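Long-range contact in pectate lyase (PDB 5AMV), which cleaves the alpha-1,4-linked galacturonan chains of pectate by calcium-dependent elimination, leaving oligosaccharides with unsaturated galacturonosyl ends: residues Pro281-Tyr295 with Trp310-Val324. Sequence-based numbering, arbitrary orientation.
Sequences PRVRFGQVHVYNNYY and WGIGKSSKIYAQNNV. With ADA (alpha-D-galactopyranuronic acid), chain B.
Asn323 turns its amide in toward 281-295 and uses both ends. Its ND2 meets Val290 O at 2.9 Å, with the oxygen, shared with Gln321 N, in the amide's own plane although ND2 stands above the carbonyl plane. Asn323 OD1 is gripped from opposite faces of its plane by Asn293 N (2.9 Å) and Asn293 ND2 (3.1 Å). With an alanine here all three side-chain bonds go, and Asn293 N would probably be left without its mate, though Asn293 ND2 keeps Leu268 O. The two segments are neighbouring coils of the right-handed parallel beta-helix of polysaccharide lyase family 1, and Asn293 and Asn323 belong to its inward-facing asparagine stack. Inside the coil, Trp310 NE1 points straight at Tyr295 OH (2.9 Å, 176°), the indole edge set toward the phenol face with planes 79° apart. Val290 CG2 packs on Ile318 CG2 and Val283 CG2 on Ile318 CD1. On the sheet's outer face His289, its CG anti to the backbone N (chi1 -171°), sends NE2 in plane to Gln321 OE1 at 2.8 Å. At the substrate groove, Arg282 presents its guanidinium edge to a galacturonate carboxylate, NE to O6B (2.8 Å) and NH2 to O6A (2.9 Å).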
# COMPACT_ATOMS: atom_id res chain seq x y z
N PRO A 281 8.52 -1.79 -4.12
CA PRO A 281 8.28 -0.82 -3.07
C PRO A 281 9.39 0.25 -3.00
O PRO A 281 10.49 0.03 -3.55
CB PRO A 281 8.37 -1.67 -1.80
CG PRO A 281 9.46 -2.63 -2.12
CD PRO A 281 9.37 -2.91 -3.64
N ARG A 282 9.14 1.32 -2.26
CA ARG A 282 10.22 2.23 -1.82
C ARG A 282 10.54 1.87 -0.38
O ARG A 282 9.63 1.85 0.45
CB ARG A 282 9.76 3.68 -1.85
CG ARG A 282 10.89 4.69 -1.63
CD ARG A 282 10.35 5.92 -0.91
NE ARG A 282 11.28 7.04 -0.96
CZ ARG A 282 12.33 7.19 -0.15
NH1 ARG A 282 12.63 6.28 0.77
NH2 ARG A 282 13.11 8.28 -0.24
N VAL A 283 11.81 1.58 -0.06
CA VAL A 283 12.15 1.04 1.25
C VAL A 283 13.16 1.92 1.96
O VAL A 283 14.09 2.40 1.34
CB VAL A 283 12.78 -0.39 1.09
CG1 VAL A 283 13.22 -1.00 2.45
CG2 VAL A 283 11.76 -1.36 0.38
N ARG A 284 12.93 2.15 3.24
CA ARG A 284 13.99 2.60 4.14
C ARG A 284 14.22 1.48 5.16
O ARG A 284 13.26 0.85 5.59
CB ARG A 284 13.60 3.88 4.87
CG ARG A 284 13.42 5.11 4.00
CD ARG A 284 12.78 6.20 4.86
NE ARG A 284 12.72 7.48 4.16
CZ ARG A 284 11.67 7.91 3.46
NH1 ARG A 284 10.56 7.18 3.37
NH2 ARG A 284 11.72 9.10 2.87
N PHE A 285 15.49 1.22 5.49
CA PHE A 285 15.87 0.35 6.63
C PHE A 285 15.64 -1.14 6.52
O PHE A 285 16.47 -1.93 6.94
CB PHE A 285 15.27 0.85 7.96
CG PHE A 285 15.75 2.23 8.35
CD1 PHE A 285 17.07 2.43 8.78
CD2 PHE A 285 14.91 3.34 8.22
CE1 PHE A 285 17.53 3.73 9.10
CE2 PHE A 285 15.36 4.66 8.53
CZ PHE A 285 16.70 4.84 8.98
N GLY A 286 14.50 -1.55 5.96
CA GLY A 286 14.10 -2.92 6.11
C GLY A 286 14.80 -3.96 5.26
O GLY A 286 15.30 -3.69 4.16
N GLN A 287 14.80 -5.17 5.81
CA GLN A 287 15.23 -6.37 5.09
C GLN A 287 14.01 -6.88 4.34
O GLN A 287 13.18 -7.61 4.91
CB GLN A 287 15.73 -7.41 6.11
CG GLN A 287 17.07 -7.00 6.75
CD GLN A 287 17.47 -7.96 7.88
OE1 GLN A 287 16.95 -9.08 7.98
NE2 GLN A 287 18.47 -7.54 8.69
N VAL A 288 13.93 -6.49 3.05
CA VAL A 288 12.72 -6.73 2.27
C VAL A 288 13.07 -7.71 1.17
O VAL A 288 13.92 -7.43 0.33
CB VAL A 288 12.16 -5.42 1.72
CG1 VAL A 288 10.88 -5.69 0.89
CG2 VAL A 288 11.89 -4.44 2.85
N HIS A 289 12.43 -8.88 1.20
CA HIS A 289 12.67 -9.91 0.20
C HIS A 289 11.64 -9.72 -0.92
O HIS A 289 10.46 -9.83 -0.67
CB HIS A 289 12.51 -11.31 0.81
CG HIS A 289 12.94 -12.43 -0.09
ND1 HIS A 289 12.64 -13.74 0.18
CD2 HIS A 289 13.67 -12.44 -1.23
CE1 HIS A 289 13.16 -14.51 -0.75
NE2 HIS A 289 13.81 -13.75 -1.61
N VAL A 290 12.10 -9.47 -2.13
CA VAL A 290 11.26 -9.15 -3.28
C VAL A 290 11.50 -10.21 -4.35
O VAL A 290 12.56 -10.24 -4.98
CB VAL A 290 11.64 -7.74 -3.77
CG1 VAL A 290 10.88 -7.36 -5.11
CG2 VAL A 290 11.44 -6.71 -2.63
N TYR A 291 10.58 -11.14 -4.53
CA TYR A 291 10.84 -12.17 -5.55
C TYR A 291 9.63 -12.55 -6.39
O TYR A 291 8.48 -12.55 -5.91
CB TYR A 291 11.50 -13.44 -4.95
CG TYR A 291 10.61 -14.37 -4.13
CD1 TYR A 291 9.93 -15.43 -4.73
CD2 TYR A 291 10.49 -14.21 -2.75
CE1 TYR A 291 9.11 -16.30 -4.02
CE2 TYR A 291 9.67 -15.13 -1.99
CZ TYR A 291 9.01 -16.14 -2.64
OH TYR A 291 8.23 -17.03 -1.91
N ASN A 292 9.90 -12.94 -7.64
CA ASN A 292 8.82 -13.41 -8.52
C ASN A 292 7.66 -12.41 -8.69
O ASN A 292 6.51 -12.83 -8.82
CB ASN A 292 8.22 -14.77 -8.05
CG ASN A 292 9.17 -15.95 -8.21
OD1 ASN A 292 8.91 -17.02 -7.65
ND2 ASN A 292 10.26 -15.79 -9.00
N ASN A 293 7.97 -11.11 -8.71
CA ASN A 293 6.94 -10.10 -8.99
C ASN A 293 7.03 -9.72 -10.46
O ASN A 293 8.09 -9.86 -11.09
CB ASN A 293 7.13 -8.89 -8.06
CG ASN A 293 7.03 -9.25 -6.60
OD1 ASN A 293 5.95 -9.56 -6.07
ND2 ASN A 293 8.18 -9.31 -5.93
N TYR A 294 5.92 -9.22 -11.00
CA TYR A 294 5.82 -8.89 -12.41
C TYR A 294 5.40 -7.42 -12.48
O TYR A 294 4.39 -7.05 -11.87
CB TYR A 294 4.81 -9.76 -13.13
CG TYR A 294 4.72 -9.39 -14.59
CD1 TYR A 294 5.85 -9.51 -15.42
CD2 TYR A 294 3.52 -8.93 -15.13
CE1 TYR A 294 5.80 -9.18 -16.73
CE2 TYR A 294 3.45 -8.58 -16.50
CZ TYR A 294 4.60 -8.70 -17.29
OH TYR A 294 4.51 -8.35 -18.61
N TYR A 295 6.19 -6.61 -13.18
CA TYR A 295 5.93 -5.17 -13.29
C TYR A 295 5.74 -4.87 -14.76
O TYR A 295 6.56 -5.30 -15.62
CB TYR A 295 7.14 -4.33 -12.75
CG TYR A 295 7.62 -4.74 -11.37
CD1 TYR A 295 8.38 -5.90 -11.20
CD2 TYR A 295 7.28 -3.98 -10.23
CE1 TYR A 295 8.82 -6.30 -9.93
CE2 TYR A 295 7.72 -4.40 -8.95
CZ TYR A 295 8.48 -5.55 -8.84
OH TYR A 295 8.94 -6.01 -7.61
N TRP A 310 11.77 -0.32 -7.91
CA TRP A 310 12.32 -0.38 -6.54
C TRP A 310 12.94 0.93 -6.11
O TRP A 310 13.72 1.53 -6.84
CB TRP A 310 13.34 -1.53 -6.37
CG TRP A 310 12.83 -2.80 -6.86
CD1 TRP A 310 11.51 -3.25 -6.81
CD2 TRP A 310 13.58 -3.84 -7.52
NE1 TRP A 310 11.41 -4.48 -7.42
CE2 TRP A 310 12.65 -4.87 -7.86
CE3 TRP A 310 14.94 -3.98 -7.89
CZ2 TRP A 310 13.04 -6.04 -8.53
CZ3 TRP A 310 15.32 -5.18 -8.57
CH2 TRP A 310 14.36 -6.17 -8.88
N GLY A 311 12.59 1.40 -4.91
CA GLY A 311 13.14 2.68 -4.44
C GLY A 311 14.15 2.35 -3.37
O GLY A 311 13.79 1.82 -2.31
N ILE A 312 15.42 2.63 -3.66
CA ILE A 312 16.51 2.30 -2.74
C ILE A 312 16.70 3.46 -1.78
O ILE A 312 17.44 4.42 -2.08
CB ILE A 312 17.83 2.01 -3.52
CG1 ILE A 312 17.58 1.09 -4.73
CG2 ILE A 312 18.89 1.42 -2.59
CD1 ILE A 312 16.77 -0.20 -4.45
N GLY A 313 15.99 3.41 -0.65
CA GLY A 313 15.96 4.49 0.36
C GLY A 313 17.08 4.29 1.38
O GLY A 313 17.77 3.27 1.35
N LYS A 314 17.17 5.24 2.34
CA LYS A 314 18.20 5.18 3.39
C LYS A 314 18.28 3.82 4.09
O LYS A 314 17.28 3.31 4.63
CB LYS A 314 17.94 6.24 4.43
CG LYS A 314 18.92 6.18 5.61
CD LYS A 314 18.60 7.34 6.51
CE LYS A 314 19.60 7.40 7.68
NZ LYS A 314 19.16 8.48 8.60
N SER A 315 19.48 3.23 4.06
CA SER A 315 19.79 1.98 4.76
C SER A 315 18.88 0.81 4.32
O SER A 315 18.73 -0.19 5.04
CB SER A 315 19.73 2.22 6.27
OG SER A 315 20.24 1.11 7.00
N SER A 316 18.23 0.92 3.16
CA SER A 316 17.40 -0.17 2.69
C SER A 316 18.19 -1.43 2.42
O SER A 316 19.39 -1.38 2.06
CB SER A 316 16.58 0.20 1.43
OG SER A 316 17.41 0.64 0.38
N LYS A 317 17.54 -2.58 2.60
CA LYS A 317 18.20 -3.83 2.36
C LYS A 317 17.33 -4.75 1.51
O LYS A 317 16.95 -5.83 1.93
CB LYS A 317 18.59 -4.47 3.70
CG LYS A 317 19.67 -3.67 4.42
CD LYS A 317 19.92 -4.19 5.84
CE LYS A 317 21.19 -3.47 6.45
NZ LYS A 317 21.13 -2.00 6.43
N ILE A 318 17.01 -4.30 0.31
CA ILE A 318 16.19 -5.12 -0.59
C ILE A 318 17.03 -6.26 -1.16
O ILE A 318 18.16 -6.04 -1.67
CB ILE A 318 15.60 -4.27 -1.75
CG1 ILE A 318 14.67 -3.17 -1.20
CG2 ILE A 318 14.93 -5.19 -2.79
CD1 ILE A 318 14.27 -2.13 -2.23
N TYR A 319 16.48 -7.47 -1.06
CA TYR A 319 17.06 -8.66 -1.62
C TYR A 319 16.09 -9.21 -2.66
O TYR A 319 15.02 -9.75 -2.33
CB TYR A 319 17.33 -9.66 -0.49
CG TYR A 319 18.24 -10.81 -0.84
CD1 TYR A 319 17.77 -11.89 -1.58
CD2 TYR A 319 19.55 -10.82 -0.40
CE1 TYR A 319 18.60 -13.00 -1.93
CE2 TYR A 319 20.38 -11.90 -0.71
CZ TYR A 319 19.91 -12.99 -1.47
OH TYR A 319 20.74 -14.06 -1.76
N ALA A 320 16.46 -9.03 -3.93
CA ALA A 320 15.53 -9.29 -5.02
C ALA A 320 15.94 -10.50 -5.84
O ALA A 320 17.13 -10.65 -6.18
CB ALA A 320 15.39 -8.03 -5.90
N GLN A 321 14.99 -11.40 -6.09
CA GLN A 321 15.27 -12.57 -6.92
C GLN A 321 14.18 -12.82 -7.95
O GLN A 321 12.99 -12.89 -7.62
CB GLN A 321 15.39 -13.85 -6.07
CG GLN A 321 16.55 -13.83 -5.10
CD GLN A 321 16.50 -15.00 -4.17
OE1 GLN A 321 15.64 -15.08 -3.29
NE2 GLN A 321 17.42 -15.95 -4.36
N ASN A 322 14.61 -13.08 -9.18
CA ASN A 322 13.71 -13.54 -10.23
C ASN A 322 12.44 -12.71 -10.44
O ASN A 322 11.31 -13.26 -10.47
CB ASN A 322 13.43 -15.03 -10.09
CG ASN A 322 14.70 -15.88 -10.30
OD1 ASN A 322 15.81 -15.32 -10.46
ND2 ASN A 322 14.53 -17.19 -10.39
N ASN A 323 12.64 -11.40 -10.59
CA ASN A 323 11.57 -10.47 -10.87
C ASN A 323 11.62 -10.08 -12.32
O ASN A 323 12.70 -10.08 -12.92
CB ASN A 323 11.72 -9.19 -10.00
CG ASN A 323 11.57 -9.49 -8.53
OD1 ASN A 323 10.47 -9.70 -8.05
ND2 ASN A 323 12.70 -9.58 -7.80
N VAL A 324 10.46 -9.72 -12.88
CA VAL A 324 10.36 -9.48 -14.34
C VAL A 324 9.70 -8.11 -14.56
O VAL A 324 8.60 -7.89 -14.01
CB VAL A 324 9.50 -10.61 -14.94
CG1 VAL A 324 9.25 -10.36 -16.49
CG2 VAL A 324 10.20 -11.95 -14.76
C1 ADA B . 8.26 11.83 -4.55
C2 ADA B . 7.92 12.94 -3.54
C3 ADA B . 9.21 13.52 -2.94
C4 ADA B . 10.05 12.44 -2.29
C5 ADA B . 10.37 11.37 -3.33
C6 ADA B . 10.99 10.20 -2.60
O2 ADA B . 7.27 13.99 -4.26
O3 ADA B . 8.88 14.49 -1.93
O4 ADA B . 9.28 11.84 -1.23
O5 ADA B . 9.16 10.88 -3.96
O6B ADA B . 10.40 9.09 -2.70
O6A ADA B . 12.03 10.36 -1.88
O HOH W 1 15.39 7.52 1.96
O HOH W 2 18.93 -1.01 7.96